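Long-range contacts in putative DD-carboxypeptidase TP_0574 (Treponema pallidum, PDB 1O75), which may act as a D,D-carboxypeptidase, shows zinc-dependent carboxypeptidase activity on synthetic depsipeptides and binds penicillin: residues B[52-58]-B[147-153]; B[201-207]-B[322-326]; B[228-232]-B[328-332]; B[335-340]-B[351-357]. The protein carries 2 engineered substitutions. One frame throughout, in Å; residues are numbered along the deposited sequence. Where two conformers were deposited one is given.

Overall arrangement
The four contacts illustrate how chemistry follows depth in an all-beta setting. Contact 3 is wholly buried and relies on apolar packing between two sheets, whereas contact 1, partly buried, joins neighbours within one sheet through backbone hydrogen bonds. Contacts 2 and 4 lie at the surface: the first rests on a charged pair and a bridging water, the second on a tyrosine, small residues and the base of a hairpin. Segments of contacts 2 and 3 both run on strand 325-331, contact 2 holding the approach to it and contact 3 its later part. Contact 4 follows directly in sequence, while contact 1 lies in the N-terminal part of the protein, its centre 26 Å from that of contact 3.

Contact 1 of 4, residues B[52-58]-B[147-153]; sequences AVSRATH and ITNVKVH
Residues 52-58 and 147-153 pair as antiparallel strands, Val53 to Ala56 lying along part of the long strand 143-163 in the large mixed sheet of the N-terminal part of Tp47. Four successive pairs set the register, from Val53 opposite Val152 to Ala56 opposite Asn149. Arg55 and Val150 are bonded both ways: Arg55 N donates to Val150 O at 2.8 Å, and Val150 N returns a bond of 2.8 Å to Arg55 O. Further along, Thr57 N meets Thr148 O at 2.9 Å with an almost straight N-H (168°), yet it comes from above the carbonyl plane, 50° out of it. Here the long strand carries a classic beta bulge, Thr148 and Asn149 both facing Leu74 of strand 69-85. Strand 69-85 pairs with the other edge of strand 143-163. A water lies within hydrogen-bonding distance of both His58 O and Ile147 O, though it cannot serve every acceptor around it at once. On the face of the valines, Val53 CB lies 4.2 Å from Val152 CB, and helix 60-65 covers Val150 and Val152. The other face is framed by Lys151, whose CG stands anti to the backbone N (chi1 -179°) and whose extended chain runs alongside Ser54 and Ala52. Ser54 CB is 3.8 Å from Lys151 CG, and Ala52 CB presses tightly on Lys151 CE at 3.5 Å. With Glu72, Leu74 and Met104, this lysine lines a pocket occupied by xenon. Ala52 CB also approaches the His153 ring obliquely, while His153 NE2 is hydrogen-bonded to Glu72.

Contact 2 of 4, residues B[201-207]-B[322-326]; sequences RKVSSME and YRDVV
The guanidinium of Arg201 meets the Asp324 carboxylate edge to edge, the two groups approaching from opposite directions with planes only 25° apart. The grip is end-on, one nitrogen to each oxygen. Arg201 NH1 reaches Asp324 OD2 at 2.8 Å along a nearly straight N-H (171°), within the guanidinium plane; Arg201 NH2 reaches Asp324 OD1 at 2.9 Å, slightly tilted from that plane. Both oxygens are met on their syn sides. A bend at chi3 (-67°) turns the arginine chain so that its end confronts the acid, and two bonds hold the carboxylate against rotation. Asp324 OD1 takes a further hydrogen bond from Asn187, and Val203 CG2 sits beside the other oxygen, 3.9 Å from Asp324 OD2.

The second guanidinium, that of Arg323, is approached differently. Glu207 OE2 lies over one face, offset toward the rim, and Glu207 CA lies at the edge. No N-H points at the carboxylate: Glu207 OE1 is 4.1 Å from Arg323 NH1 and well out of the plane, so the polar ends are linked by charge attraction alone, while the touching is done by the Glu207 chain, with Glu207 CG 3.1 Å from Arg323 NH1. Arg323 forms its salt bridge with Asp211; the arginine was modelled in two conformers, so the details at its end are less sure.

Between these charged pairs a water donates to Ser204 O and accepts from Asp324 N at 2.8 Å. It ties the loop after strand 197-198 to the chain leading into strand 325-331, an outer strand of the E-set-like domain. Ser204 OG shapes the loop by accepting from Met206 N at 3.0 Å, the signature of an ST turn.

Contact 3 of 4, residues B[228-232]-B[328-332]; sequences DAEAS and DVRFL
Ala229 CB rests on the face of the Phe331 ring, 3.5 Å from the ring centroid and only 16° off the ring normal, a CH-pi contact of near-vertical approach. The methyl leans toward the inner rim, 3.4 Å from Phe331 CG. One step further, Ala231 CB meets the far end of the ring at Phe331 CZ (4.2 Å) and touches Val329 CG1, two residues before the phenylalanine on the same strand face, also at 4.2 Å. The small alanines let the strands come close, their axes 8.1 Å apart at 152°. This is packing between the two four-stranded antiparallel sheets of a beta sandwich, consistent with the E-set assignment of the domain. With CG anti to the carbonyl carbon (chi1 -62°), Phe331 sends its ring across to the opposite sheet, where Thr219 and Ile298 also touch it. The ring joins Tyr260, Cys296 and Gly297 in lining a xenon site, and Tyr313 meets it with the two ring planes inclined. The alanine that meets the ring is positioned by a classic beta bulge, Asp228 and Ala229 both facing Ile298 of the next strand. Glu230 starts away from the interface, and its carboxylate accepts from Ser232, with Ser232 OG 2.7 Å from Glu230 OE1.

Contact 4 of 4, residues B[335-340]-B[351-357]; sequences YEGNID and GGADAET
Tyr335 lays its hydroxyl end against Ala353 while crossing Thr357 at about a right angle, just beyond the base of the beta hairpin formed by strands 340-344 and 347-351. The hairpin ends at Asp340 and Gly351, an antiparallel hydrogen-bonded pair in which Gly351 N donates to Asp340 O at 2.8 Å, in the carbonyl plane and on a lone pair. The return bond, Asp340 N to Gly351 O, is modelled so short that its exact length is doubtful. From this base the two chains diverge, and the tyrosine spans the widening gap. A chi1 of 172° carries the ring away from its own backbone N and toward residues 351-357. Tyr335 OH comes to 3.0 Å from Ala353 CB, a tight meeting of hydroxyl and methyl, and Tyr335 CZ is 3.9 Å from the same methyl. Gly337 folds back over one face of the ring, its backbone N 3.6 Å from the ring plane and over the centre. Phe405 meets the ring edge-to-face and Phe402 meets it at about 35°, joining the tyrosine to a small aromatic cluster.

From the hairpin side, Ile339 brings its terminal methyl to Ala353, with Ile339 CD1 3.8 Å from Ala353 CB, so Ala353 CB is shared by an aliphatic and an aromatic neighbour. Gly352 takes up a positive phi (86°), and Asp340 reaches alongside it, Asp340 OD2 lying 3.3 Å from Gly352 CA. At the far end Thr357 OG1, buried here without a hydrogen-bonding partner in the model, approaches the ring obliquely, 3.4 Å from Tyr335 CE1.

Contact 1 of 4, residues B[52-58]-B[147-153]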
loop_
_atom_site.group_PDB
_atom_site.type_symbol
_atom_site.label_atom_id
_atom_site.label_comp_id
_atom_site.label_asym_id
_atom_site.label_seq_id
_atom_site.Cartn_x
_atom_site.Cartn_y
_atom_site.Cartn_z
ATOM N N ALA B 52 -22.011 20.081 7.853
ATOM C CA ALA B 52 -21.625 18.719 8.226
ATOM C C ALA B 52 -21.556 17.673 7.102
ATOM O O ALA B 52 -22.540 17.419 6.380
ATOM C CB ALA B 52 -22.531 18.219 9.333
ATOM N N VAL B 53 -20.369 17.063 6.989
ATOM C CA VAL B 53 -20.061 16.007 6.015
ATOM C C VAL B 53 -20.875 14.712 6.277
ATOM O O VAL B 53 -20.399 13.857 7.022
ATOM C CB VAL B 53 -18.533 15.655 6.087
ATOM C CG1 VAL B 53 -18.198 14.450 5.204
ATOM C CG2 VAL B 53 -17.698 16.855 5.661
ATOM N N SER B 54 -22.069 14.572 5.676
ATOM C CA SER B 54 -22.934 13.384 5.848
ATOM C C SER B 54 -22.983 12.460 4.621
ATOM O O SER B 54 -23.904 12.548 3.800
ATOM C CB SER B 54 -24.366 13.786 6.167
ATOM O OG SER B 54 -25.180 12.618 6.260
ATOM N N ARG B 55 -22.034 11.538 4.546
ATOM C CA ARG B 55 -21.895 10.651 3.404
ATOM C C ARG B 55 -22.138 9.150 3.589
ATOM O O ARG B 55 -22.150 8.626 4.703
ATOM C CB ARG B 55 -20.493 10.836 2.845
ATOM C CG ARG B 55 -19.421 10.510 3.879
ATOM C CD ARG B 55 -18.055 11.049 3.461
ATOM N NE ARG B 55 -17.242 10.081 2.726
ATOM C CZ ARG B 55 -16.197 10.416 1.968
ATOM N NH1 ARG B 55 -15.851 11.693 1.841
ATOM N NH2 ARG B 55 -15.483 9.480 1.350
ATOM N N ALA B 56 -22.301 8.477 2.453
ATOM C CA ALA B 56 -22.515 7.040 2.408
ATOM C C ALA B 56 -21.141 6.402 2.570
ATOM O O ALA B 56 -20.180 6.803 1.919
ATOM C CB ALA B 56 -23.125 6.648 1.067
ATOM N N THR B 57 -21.034 5.417 3.446
ATOM C CA THR B 57 -19.748 4.780 3.650
ATOM C C THR B 57 -19.812 3.494 4.444
ATOM O O THR B 57 -20.773 3.230 5.155
ATOM C CB THR B 57 -18.781 5.720 4.368
ATOM O OG1 THR B 57 -17.591 5.006 4.731
ATOM C CG2 THR B 57 -19.421 6.260 5.615
ATOM N N HIS B 58 -18.732 2.732 4.303
ATOM C CA HIS B 58 -18.483 1.434 4.931
ATOM C C HIS B 58 -18.223 1.519 6.437
ATOM O O HIS B 58 -18.560 0.596 7.182
ATOM C CB HIS B 58 -17.253 0.816 4.271
ATOM C CG HIS B 58 -16.120 1.790 4.112
ATOM N ND1 HIS B 58 -16.165 2.843 3.220
ATOM C CD2 HIS B 58 -14.956 1.924 4.790
ATOM C CE1 HIS B 58 -15.080 3.583 3.359
ATOM N NE2 HIS B 58 -14.331 3.048 4.306
ATOM N N ILE B 147 -22.828 -0.141 9.663
ATOM C CA ILE B 147 -22.634 1.264 9.297
ATOM C C ILE B 147 -22.961 1.525 7.833
ATOM O O ILE B 147 -22.514 0.794 6.949
ATOM C CB ILE B 147 -21.180 1.694 9.593
ATOM C CG1 ILE B 147 -20.965 1.685 11.105
ATOM C CG2 ILE B 147 -20.894 3.103 8.976
ATOM C CD1 ILE B 147 -19.516 1.847 11.555
ATOM N N THR B 148 -23.776 2.542 7.565
ATOM C CA THR B 148 -24.096 2.875 6.177
ATOM C C THR B 148 -23.790 4.341 5.823
ATOM O O THR B 148 -23.603 4.678 4.649
ATOM C CB THR B 148 -25.574 2.621 5.851
ATOM O OG1 THR B 148 -26.393 3.380 6.751
ATOM C CG2 THR B 148 -25.897 1.133 5.960
ATOM N N ASN B 149 -23.754 5.205 6.835
ATOM C CA ASN B 149 -23.485 6.627 6.616
ATOM C C ASN B 149 -22.699 7.193 7.770
ATOM O O ASN B 149 -22.773 6.692 8.896
ATOM C CB ASN B 149 -24.790 7.432 6.501
ATOM C CG ASN B 149 -25.646 6.997 5.342
ATOM O OD1 ASN B 149 -25.536 7.521 4.233
ATOM N ND2 ASN B 149 -26.503 6.008 5.590
ATOM N N VAL B 150 -21.950 8.258 7.489
ATOM C CA VAL B 150 -21.167 8.921 8.513
ATOM C C VAL B 150 -21.348 10.418 8.306
ATOM O O VAL B 150 -21.464 10.892 7.171
ATOM C CB VAL B 150 -19.674 8.564 8.410
ATOM C CG1 VAL B 150 -18.893 9.278 9.504
ATOM C CG2 VAL B 150 -19.498 7.041 8.546
ATOM N N LYS B 151 -21.389 11.152 9.405
ATOM C CA LYS B 151 -21.566 12.592 9.344
ATOM C C LYS B 151 -20.525 13.172 10.281
ATOM O O LYS B 151 -20.477 12.806 11.454
ATOM C CB LYS B 151 -22.986 12.957 9.799
ATOM C CG LYS B 151 -23.320 14.436 9.759
ATOM C CD LYS B 151 -24.784 14.679 10.098
ATOM C CE LYS B 151 -25.020 16.121 10.525
ATOM N NZ LYS B 151 -26.445 16.393 10.933
ATOM N N VAL B 152 -19.658 14.034 9.747
ATOM C CA VAL B 152 -18.611 14.659 10.540
ATOM C C VAL B 152 -18.902 16.167 10.645
ATOM O O VAL B 152 -19.020 16.846 9.625
ATOM C CB VAL B 152 -17.249 14.417 9.883
ATOM C CG1 VAL B 152 -16.127 14.870 10.832
ATOM C CG2 VAL B 152 -17.109 12.924 9.530
ATOM N N HIS B 153 -18.990 16.682 11.869
ATOM C CA HIS B 153 -19.342 18.087 12.102
ATOM C C HIS B 153 -18.198 19.065 12.277
ATOM O O HIS B 153 -18.366 20.270 12.045
ATOM C CB HIS B 153 -20.204 18.222 13.357
ATOM C CG HIS B 153 -21.503 17.490 13.287
ATOM N ND1 HIS B 153 -22.745 17.911 12.955
ATOM C CD2 HIS B 153 -21.619 16.152 13.596
ATOM C CE1 HIS B 153 -23.584 16.827 13.073
ATOM N NE2 HIS B 153 -22.881 15.779 13.463
HETATM O O HOH W 1 -20.494 -1.271 6.780
#

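Contact 2 of 4, residues B[201-207]-B[322-326]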
loop_
_atom_site.group_PDB
_atom_site.type_symbol
_atom_site.label_atom_id
_atom_site.label_comp_id
_atom_site.label_asym_id
_atom_site.label_seq_id
_atom_site.Cartn_x
_atom_site.Cartn_y
_atom_site.Cartn_z
ATOM N N ARG B 201 -6.286 31.486 13.927
ATOM C CA ARG B 201 -5.308 30.867 14.802
ATOM C C ARG B 201 -3.995 31.634 14.805
ATOM O O ARG B 201 -3.623 32.261 13.818
ATOM C CB ARG B 201 -5.048 29.411 14.341
ATOM C CG ARG B 201 -4.437 29.307 12.906
ATOM C CD ARG B 201 -4.567 27.865 12.339
ATOM N NE ARG B 201 -3.733 26.919 13.086
ATOM C CZ ARG B 201 -2.468 26.664 12.779
ATOM N NH1 ARG B 201 -1.902 27.272 11.736
ATOM N NH2 ARG B 201 -1.763 25.815 13.513
ATOM N N LYS B 202 -3.286 31.575 15.924
ATOM C CA LYS B 202 -2.004 32.227 16.020
ATOM C C LYS B 202 -0.939 31.154 15.808
ATOM O O LYS B 202 -0.979 30.113 16.443
ATOM C CB LYS B 202 -1.846 32.862 17.405
ATOM C CG LYS B 202 -0.529 33.580 17.612
ATOM C CD LYS B 202 -0.610 34.465 18.851
ATOM C CE LYS B 202 0.781 34.805 19.350
ATOM N NZ LYS B 202 1.663 35.264 18.225
ATOM N N VAL B 203 0.004 31.402 14.911
ATOM C CA VAL B 203 1.062 30.445 14.649
ATOM C C VAL B 203 2.243 30.678 15.585
ATOM O O VAL B 203 2.646 31.823 15.810
ATOM C CB VAL B 203 1.589 30.567 13.191
ATOM C CG1 VAL B 203 2.774 29.634 12.993
ATOM C CG2 VAL B 203 0.470 30.246 12.185
ATOM N N SER B 204 2.801 29.598 16.121
ATOM C CA SER B 204 3.975 29.699 16.992
ATOM C C SER B 204 5.142 28.988 16.324
ATOM O O SER B 204 4.970 27.941 15.692
ATOM C CB SER B 204 3.717 29.036 18.348
ATOM O OG SER B 204 4.946 28.832 19.016
ATOM N N SER B 205 6.335 29.535 16.472
ATOM C CA SER B 205 7.511 28.918 15.873
ATOM C C SER B 205 8.193 27.956 16.853
ATOM O O SER B 205 9.246 27.404 16.555
ATOM C CB SER B 205 8.503 30.001 15.449
ATOM O OG SER B 205 8.789 30.854 16.549
ATOM N N MET B 206 7.585 27.762 18.017
ATOM C CA MET B 206 8.127 26.874 19.040
ATOM C C MET B 206 8.464 25.507 18.433
ATOM O O MET B 206 7.615 24.869 17.811
ATOM C CB MET B 206 7.096 26.735 20.170
ATOM C CG MET B 206 7.563 25.985 21.406
ATOM S SD MET B 206 7.085 24.231 21.411
ATOM C CE MET B 206 8.524 23.484 22.293
ATOM N N GLU B 207 9.707 25.066 18.599
ATOM C CA GLU B 207 10.125 23.783 18.051
ATOM C C GLU B 207 10.216 22.696 19.108
ATOM O O GLU B 207 10.662 22.937 20.238
ATOM C CB GLU B 207 11.471 23.924 17.347
ATOM C CG GLU B 207 11.456 24.922 16.205
ATOM C CD GLU B 207 12.791 24.996 15.494
ATOM O OE1 GLU B 207 13.728 24.317 15.960
ATOM O OE2 GLU B 207 12.908 25.725 14.476
ATOM N N TYR B 322 2.012 20.232 17.327
ATOM C CA TYR B 322 3.048 20.129 16.318
ATOM C C TYR B 322 3.221 21.418 15.525
ATOM O O TYR B 322 2.272 22.180 15.320
ATOM C CB TYR B 322 2.724 19.022 15.302
ATOM C CG TYR B 322 2.827 17.614 15.843
ATOM C CD1 TYR B 322 1.771 17.040 16.545
ATOM C CD2 TYR B 322 3.989 16.864 15.658
ATOM C CE1 TYR B 322 1.866 15.724 17.061
ATOM C CE2 TYR B 322 4.100 15.547 16.168
ATOM C CZ TYR B 322 3.030 14.994 16.863
ATOM O OH TYR B 322 3.119 13.710 17.357
ATOM N N ARG B 323 4.441 21.645 15.065
ATOM C CA ARG B 323 4.742 22.809 14.253
ATOM C C ARG B 323 3.968 22.593 12.940
ATOM O O ARG B 323 3.767 21.448 12.519
ATOM C CB ARG B 323 6.252 22.858 14.001
ATOM C CG ARG B 323 6.773 24.157 13.395
ATOM C CD ARG B 323 8.280 24.305 13.627
ATOM N NE ARG B 323 9.075 23.357 12.846
ATOM C CZ ARG B 323 9.990 22.539 13.358
ATOM N NH1 ARG B 323 10.230 22.540 14.659
ATOM N NH2 ARG B 323 10.679 21.729 12.566
ATOM N N ASP B 324 3.503 23.671 12.311
ATOM C CA ASP B 324 2.774 23.534 11.040
ATOM C C ASP B 324 3.696 22.864 10.010
ATOM O O ASP B 324 4.906 23.055 10.026
ATOM C CB ASP B 324 2.327 24.900 10.493
ATOM C CG ASP B 324 1.128 25.496 11.245
ATOM O OD1 ASP B 324 0.625 24.885 12.216
ATOM O OD2 ASP B 324 0.673 26.594 10.857
ATOM N N VAL B 325 3.133 22.053 9.126
ATOM C CA VAL B 325 3.937 21.428 8.087
ATOM C C VAL B 325 3.482 22.074 6.797
ATOM O O VAL B 325 2.320 21.940 6.422
ATOM C CB VAL B 325 3.672 19.928 8.007
ATOM C CG1 VAL B 325 4.431 19.336 6.812
ATOM C CG2 VAL B 325 4.092 19.273 9.332
ATOM N N VAL B 326 4.388 22.759 6.110
ATOM C CA VAL B 326 4.020 23.458 4.886
ATOM C C VAL B 326 4.580 22.741 3.679
ATOM O O VAL B 326 5.765 22.428 3.636
ATOM C CB VAL B 326 4.546 24.935 4.894
ATOM C CG1 VAL B 326 4.115 25.661 3.627
ATOM C CG2 VAL B 326 4.003 25.681 6.119
HETATM O O HOH W 2 3.934 26.283 13.212
#

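Contact 3 of 4, residues B[228-232]-B[328-332]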
loop_
_atom_site.group_PDB
_atom_site.type_symbol
_atom_site.label_atom_id
_atom_site.label_comp_id
_atom_site.label_asym_id
_atom_site.label_seq_id
_atom_site.Cartn_x
_atom_site.Cartn_y
_atom_site.Cartn_z
ATOM N N ASP B 228 -9.941 16.608 -8.562
ATOM C CA ASP B 228 -9.345 17.063 -9.817
ATOM C C ASP B 228 -7.840 16.842 -9.715
ATOM O O ASP B 228 -7.159 16.529 -10.701
ATOM C CB ASP B 228 -9.636 18.554 -10.025
ATOM C CG ASP B 228 -11.041 18.778 -10.526
ATOM O OD1 ASP B 228 -11.474 17.930 -11.335
ATOM O OD2 ASP B 228 -11.697 19.755 -10.120
ATOM N N ALA B 229 -7.323 17.002 -8.499
ATOM C CA ALA B 229 -5.904 16.818 -8.249
ATOM C C ALA B 229 -5.711 16.486 -6.786
ATOM O O ALA B 229 -6.513 16.869 -5.942
ATOM C CB ALA B 229 -5.119 18.103 -8.610
ATOM N N GLU B 230 -4.620 15.802 -6.487
ATOM C CA GLU B 230 -4.364 15.399 -5.127
ATOM C C GLU B 230 -2.874 15.384 -4.839
ATOM O O GLU B 230 -2.071 15.108 -5.731
ATOM C CB GLU B 230 -4.993 14.019 -4.918
ATOM C CG GLU B 230 -4.650 13.349 -3.615
ATOM C CD GLU B 230 -3.358 12.534 -3.700
ATOM O OE1 GLU B 230 -3.015 11.850 -2.705
ATOM O OE2 GLU B 230 -2.683 12.574 -4.758
ATOM N N ALA B 231 -2.506 15.703 -3.601
ATOM C CA ALA B 231 -1.102 15.700 -3.214
ATOM C C ALA B 231 -0.941 14.724 -2.069
ATOM O O ALA B 231 -1.767 14.696 -1.151
ATOM C CB ALA B 231 -0.655 17.108 -2.767
ATOM N N SER B 232 0.104 13.910 -2.145
ATOM C CA SER B 232 0.406 12.928 -1.120
ATOM C C SER B 232 1.651 13.410 -0.409
ATOM O O SER B 232 2.749 13.367 -0.970
ATOM C CB SER B 232 0.689 11.562 -1.750
ATOM O OG SER B 232 -0.521 10.980 -2.180
ATOM N N ASP B 328 4.605 22.783 -0.726
ATOM C CA ASP B 328 4.257 23.453 -1.968
ATOM C C ASP B 328 4.108 22.405 -3.081
ATOM O O ASP B 328 4.952 21.511 -3.228
ATOM C CB ASP B 328 5.337 24.468 -2.354
ATOM C CG ASP B 328 5.359 25.694 -1.422
ATOM O OD1 ASP B 328 4.409 25.857 -0.632
ATOM O OD2 ASP B 328 6.316 26.496 -1.493
ATOM N N VAL B 329 3.042 22.520 -3.862
ATOM C CA VAL B 329 2.805 21.572 -4.940
ATOM C C VAL B 329 2.177 22.282 -6.124
ATOM O O VAL B 329 1.537 23.318 -5.972
ATOM C CB VAL B 329 1.859 20.423 -4.464
ATOM C CG1 VAL B 329 0.467 20.975 -4.119
ATOM C CG2 VAL B 329 1.720 19.407 -5.562
ATOM N N ARG B 330 2.354 21.729 -7.311
ATOM C CA ARG B 330 1.764 22.336 -8.499
ATOM C C ARG B 330 0.809 21.352 -9.176
ATOM O O ARG B 330 1.155 20.187 -9.363
ATOM C CB ARG B 330 2.855 22.743 -9.499
ATOM C CG ARG B 330 2.278 23.442 -10.752
ATOM C CD ARG B 330 3.306 23.539 -11.876
ATOM N NE ARG B 330 2.665 23.985 -13.112
ATOM C CZ ARG B 330 3.276 24.001 -14.292
ATOM N NH1 ARG B 330 4.534 23.592 -14.390
ATOM N NH2 ARG B 330 2.638 24.443 -15.363
ATOM N N PHE B 331 -0.393 21.808 -9.505
ATOM C CA PHE B 331 -1.343 20.948 -10.203
ATOM C C PHE B 331 -1.410 21.462 -11.652
ATOM O O PHE B 331 -1.717 22.618 -11.900
ATOM C CB PHE B 331 -2.722 20.988 -9.542
ATOM C CG PHE B 331 -2.736 20.484 -8.114
ATOM C CD1 PHE B 331 -1.980 19.371 -7.748
ATOM C CD2 PHE B 331 -3.560 21.091 -7.152
ATOM C CE1 PHE B 331 -2.038 18.856 -6.438
ATOM C CE2 PHE B 331 -3.636 20.592 -5.841
ATOM C CZ PHE B 331 -2.869 19.468 -5.484
ATOM N N LEU B 332 -1.103 20.577 -12.593
ATOM C CA LEU B 332 -1.075 20.903 -14.012
ATOM C C LEU B 332 -2.432 21.150 -14.644
ATOM O O LEU B 332 -3.455 20.681 -14.146
ATOM C CB LEU B 332 -0.358 19.782 -14.777
ATOM C CG LEU B 332 1.119 19.667 -14.392
ATOM C CD1 LEU B 332 1.685 18.352 -14.885
ATOM C CD2 LEU B 332 1.896 20.867 -14.977
#

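Contact 4 of 4, residues B[335-340]-B[351-357]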
loop_
_atom_site.group_PDB
_atom_site.type_symbol
_atom_site.label_atom_id
_atom_site.label_comp_id
_atom_site.label_asym_id
_atom_site.label_seq_id
_atom_site.Cartn_x
_atom_site.Cartn_y
_atom_site.Cartn_z
ATOM N N TYR B 335 -5.605 18.765 -20.103
ATOM C CA TYR B 335 -5.385 18.708 -21.552
ATOM C C TYR B 335 -6.757 18.804 -22.213
ATOM O O TYR B 335 -7.598 17.922 -22.038
ATOM C CB TYR B 335 -4.709 17.392 -21.937
ATOM C CG TYR B 335 -4.610 17.163 -23.430
ATOM C CD1 TYR B 335 -3.880 18.028 -24.247
ATOM C CD2 TYR B 335 -5.249 16.074 -24.025
ATOM C CE1 TYR B 335 -3.790 17.812 -25.627
ATOM C CE2 TYR B 335 -5.165 15.848 -25.400
ATOM C CZ TYR B 335 -4.438 16.719 -26.193
ATOM O OH TYR B 335 -4.376 16.496 -27.549
ATOM N N GLU B 336 -6.984 19.881 -22.958
ATOM C CA GLU B 336 -8.274 20.095 -23.611
ATOM C C GLU B 336 -8.425 19.494 -25.006
ATOM O O GLU B 336 -9.521 19.488 -25.563
ATOM C CB GLU B 336 -8.600 21.590 -23.653
ATOM C CG GLU B 336 -9.046 22.167 -22.309
ATOM C CD GLU B 336 -10.388 21.612 -21.832
ATOM O OE1 GLU B 336 -10.478 20.402 -21.520
ATOM O OE2 GLU B 336 -11.359 22.396 -21.770
ATOM N N GLY B 337 -7.337 18.999 -25.580
ATOM C CA GLY B 337 -7.453 18.379 -26.884
ATOM C C GLY B 337 -8.057 17.016 -26.616
ATOM O O GLY B 337 -8.387 16.710 -25.468
ATOM N N ASN B 338 -8.229 16.196 -27.645
ATOM C CA ASN B 338 -8.774 14.862 -27.414
ATOM C C ASN B 338 -7.878 13.793 -28.019
ATOM O O ASN B 338 -7.604 13.788 -29.217
ATOM C CB ASN B 338 -10.213 14.751 -27.930
ATOM C CG ASN B 338 -11.241 15.029 -26.834
ATOM O OD1 ASN B 338 -11.212 14.404 -25.772
ATOM N ND2 ASN B 338 -12.148 15.969 -27.088
ATOM N N ILE B 339 -7.423 12.895 -27.152
ATOM C CA ILE B 339 -6.514 11.817 -27.505
ATOM C C ILE B 339 -7.230 10.503 -27.851
ATOM O O ILE B 339 -8.298 10.204 -27.314
ATOM C CB ILE B 339 -5.531 11.596 -26.329
ATOM C CG1 ILE B 339 -4.621 10.399 -26.598
ATOM C CG2 ILE B 339 -6.315 11.409 -25.040
ATOM C CD1 ILE B 339 -3.635 10.631 -27.703
ATOM N N ASP B 340 -6.633 9.728 -28.756
ATOM C CA ASP B 340 -7.188 8.447 -29.185
ATOM C C ASP B 340 -6.206 7.333 -28.869
ATOM O O ASP B 340 -5.031 7.413 -29.227
ATOM C CB ASP B 340 -7.459 8.447 -30.691
ATOM C CG ASP B 340 -8.470 9.491 -31.106
ATOM O OD1 ASP B 340 -9.638 9.413 -30.660
ATOM O OD2 ASP B 340 -8.092 10.391 -31.887
ATOM N N GLY B 351 -3.279 8.570 -31.067
ATOM C CA GLY B 351 -3.554 9.588 -32.060
ATOM C C GLY B 351 -4.482 10.640 -31.494
ATOM O O GLY B 351 -4.881 10.554 -30.335
ATOM N N GLY B 352 -4.817 11.640 -32.304
ATOM C CA GLY B 352 -5.717 12.690 -31.859
ATOM C C GLY B 352 -5.061 13.843 -31.123
ATOM O O GLY B 352 -5.694 14.882 -30.898
ATOM N N ALA B 353 -3.797 13.675 -30.749
ATOM C CA ALA B 353 -3.088 14.722 -30.029
ATOM C C ALA B 353 -1.850 15.205 -30.770
ATOM O O ALA B 353 -1.307 14.514 -31.629
ATOM C CB ALA B 353 -2.703 14.231 -28.639
ATOM N N ASP B 354 -1.417 16.406 -30.412
ATOM C CA ASP B 354 -0.247 17.051 -30.995
ATOM C C ASP B 354 1.001 16.199 -30.758
ATOM O O ASP B 354 0.961 15.213 -30.026
ATOM C CB ASP B 354 -0.089 18.433 -30.347
ATOM C CG ASP B 354 1.011 19.263 -30.973
ATOM O OD1 ASP B 354 2.203 18.936 -30.777
ATOM O OD2 ASP B 354 0.677 20.255 -31.659
ATOM N N ALA B 355 2.104 16.575 -31.393
ATOM C CA ALA B 355 3.361 15.856 -31.232
ATOM C C ALA B 355 4.071 16.391 -29.992
ATOM O O ALA B 355 4.611 15.628 -29.193
ATOM C CB ALA B 355 4.233 16.052 -32.459
ATOM N N GLU B 356 4.065 17.712 -29.836
ATOM C CA GLU B 356 4.701 18.338 -28.686
ATOM C C GLU B 356 3.982 17.951 -27.400
ATOM O O GLU B 356 4.611 17.757 -26.362
ATOM C CB GLU B 356 4.687 19.860 -28.819
ATOM C CG GLU B 356 5.156 20.570 -27.552
ATOM C CD GLU B 356 5.053 22.083 -27.636
ATOM O OE1 GLU B 356 3.942 22.599 -27.896
ATOM O OE2 GLU B 356 6.087 22.758 -27.435
ATOM N N THR B 357 2.660 17.852 -27.478
ATOM C CA THR B 357 1.849 17.502 -26.319
ATOM C C THR B 357 2.209 16.116 -25.769
ATOM O O THR B 357 2.036 15.848 -24.577
ATOM C CB THR B 357 0.343 17.552 -26.675
ATOM O OG1 THR B 357 -0.447 17.393 -25.490
ATOM C CG2 THR B 357 -0.007 16.453 -27.641
#